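Local coordinates for protein YPM (Yersinia pseudotuberculosis, PDB 1PM4) that acts as a bacterial superantigen, a mitogen that stimulates T cells, at residues M47-L52 with Y98-T103. Residues are numbered along the deposited sequence; the frame is centred on the assembly and turned at random.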
# COMPACT_ATOMS: atom_id res chain seq x y z
N MET A 47 -18.98 -5.36 -2.28
CA MET A 47 -18.51 -3.96 -2.15
C MET A 47 -17.03 -3.91 -1.81
O MET A 47 -16.42 -4.87 -1.29
CB MET A 47 -19.28 -3.24 -1.03
CG MET A 47 -20.75 -3.26 -1.26
SD MET A 47 -21.52 -2.32 0.16
CE MET A 47 -23.19 -2.79 -0.10
N THR A 48 -16.42 -2.80 -2.21
CA THR A 48 -15.05 -2.52 -1.91
C THR A 48 -14.91 -1.27 -1.13
O THR A 48 -15.60 -0.31 -1.39
CB THR A 48 -14.26 -2.45 -3.28
OG1 THR A 48 -14.35 -3.72 -3.96
CG2 THR A 48 -12.76 -2.20 -3.05
N LEU A 49 -14.04 -1.32 -0.14
CA LEU A 49 -13.70 -0.16 0.67
C LEU A 49 -12.27 0.29 0.34
O LEU A 49 -11.32 -0.50 0.45
CB LEU A 49 -13.74 -0.56 2.12
CG LEU A 49 -13.39 0.53 3.12
CD1 LEU A 49 -14.37 1.71 3.12
CD2 LEU A 49 -13.30 -0.00 4.58
N ILE A 50 -12.14 1.55 0.01
CA ILE A 50 -10.85 2.12 -0.36
C ILE A 50 -10.57 3.28 0.57
O ILE A 50 -11.41 4.15 0.78
CB ILE A 50 -10.86 2.61 -1.80
CG1 ILE A 50 -11.29 1.50 -2.74
CG2 ILE A 50 -9.47 3.11 -2.17
CD1 ILE A 50 -11.63 2.02 -4.15
N LEU A 51 -9.39 3.27 1.21
CA LEU A 51 -8.87 4.38 1.98
C LEU A 51 -8.04 5.29 1.11
O LEU A 51 -7.06 4.86 0.46
CB LEU A 51 -8.04 3.84 3.18
CG LEU A 51 -7.32 4.94 4.01
CD1 LEU A 51 -8.26 6.07 4.59
CD2 LEU A 51 -6.51 4.32 5.08
N LEU A 52 -8.49 6.55 1.02
CA LEU A 52 -7.73 7.57 0.33
C LEU A 52 -7.17 8.58 1.31
O LEU A 52 -7.83 8.93 2.33
CB LEU A 52 -8.61 8.24 -0.67
CG LEU A 52 -9.43 7.32 -1.61
CD1 LEU A 52 -10.58 8.16 -2.06
CD2 LEU A 52 -8.60 6.95 -2.69
N TYR A 98 -25.65 -0.42 3.54
CA TYR A 98 -24.28 -0.51 4.06
C TYR A 98 -24.18 -0.00 5.49
O TYR A 98 -25.03 0.78 5.95
CB TYR A 98 -23.30 0.25 3.16
CG TYR A 98 -23.41 1.78 3.29
CD1 TYR A 98 -22.67 2.49 4.20
CD2 TYR A 98 -24.21 2.51 2.41
CE1 TYR A 98 -22.83 3.83 4.35
CE2 TYR A 98 -24.30 3.86 2.48
CZ TYR A 98 -23.57 4.55 3.45
OH TYR A 98 -23.69 5.95 3.58
N SER A 99 -23.17 -0.44 6.19
CA SER A 99 -22.75 0.18 7.43
C SER A 99 -21.23 0.21 7.43
O SER A 99 -20.56 -0.76 7.04
CB SER A 99 -23.34 -0.50 8.69
OG SER A 99 -22.87 -1.83 8.88
N LEU A 100 -20.66 1.33 7.83
CA LEU A 100 -19.21 1.48 7.88
C LEU A 100 -18.88 1.82 9.35
O LEU A 100 -19.27 2.88 9.82
CB LEU A 100 -18.80 2.63 7.00
CG LEU A 100 -17.29 2.82 6.93
CD1 LEU A 100 -16.61 1.71 6.20
CD2 LEU A 100 -16.90 4.16 6.33
N ASP A 101 -18.16 0.96 10.01
CA ASP A 101 -17.57 1.27 11.29
C ASP A 101 -16.22 1.89 11.02
O ASP A 101 -15.41 1.31 10.27
CB ASP A 101 -17.35 0.03 12.09
CG ASP A 101 -18.59 -0.73 12.39
OD1 ASP A 101 -19.73 -0.23 12.32
OD2 ASP A 101 -18.47 -1.94 12.67
N ALA A 102 -15.99 3.09 11.52
CA ALA A 102 -14.68 3.79 11.29
C ALA A 102 -14.22 4.66 12.42
O ALA A 102 -15.02 5.31 13.08
CB ALA A 102 -14.83 4.67 10.09
N THR A 103 -12.92 4.72 12.59
CA THR A 103 -12.29 5.68 13.47
C THR A 103 -12.75 7.08 13.14
O THR A 103 -12.75 7.43 11.99
CB THR A 103 -10.77 5.66 13.27
OG1 THR A 103 -10.28 4.38 13.55
CG2 THR A 103 -10.11 6.56 14.33
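Two facing sheets of the jelly-roll sandwich meet here, in the core near the centre of the chain. Leu49 of segment 47-52 touches Leu100 of segment 98-103, and Met47 touches Tyr98. Each segment lies on an inner strand of its own four-stranded antiparallel sheet. The backbones stay well apart, with Met47 CA and Tyr98 CA 9.2 Å from each other, so side chains alone bridge the gap.

The leucine pair meets methyl to methyl. Leu49 CD1 lies 3.8 Å from Leu100 CD1. Leu49 CD2 is a little farther from that same methyl, at 4.1 Å, so Leu100 CD1 faces both ends of the Leu49 fork. The two side chains cross at about a right angle. Leu49 has CG anti to the backbone N (chi1 179°), and this brings both of its methyls within that distance of Leu100 CD1.

Met47 is extended beyond CB, with chi2 at -179°. Its SD approaches Tyr98 CB at 4.3 Å, a loose contact with the root of the tyrosine. The phenol ring then turns off from segment 47-52, and the Tyr98 side chain also packs on Ile88. Ile13 of strand 6-13 touches both Met47 and Tyr98, and Leu38 adds to the cover of Met47.

No hydrogen bond or salt bridge links the two segments. All four touching residues are buried, and their mutual contacts are apolar. This part of the sheet-to-sheet interface is therefore held by dispersion and by the exclusion of water, while backbone hydrogen bonding runs within each sheet.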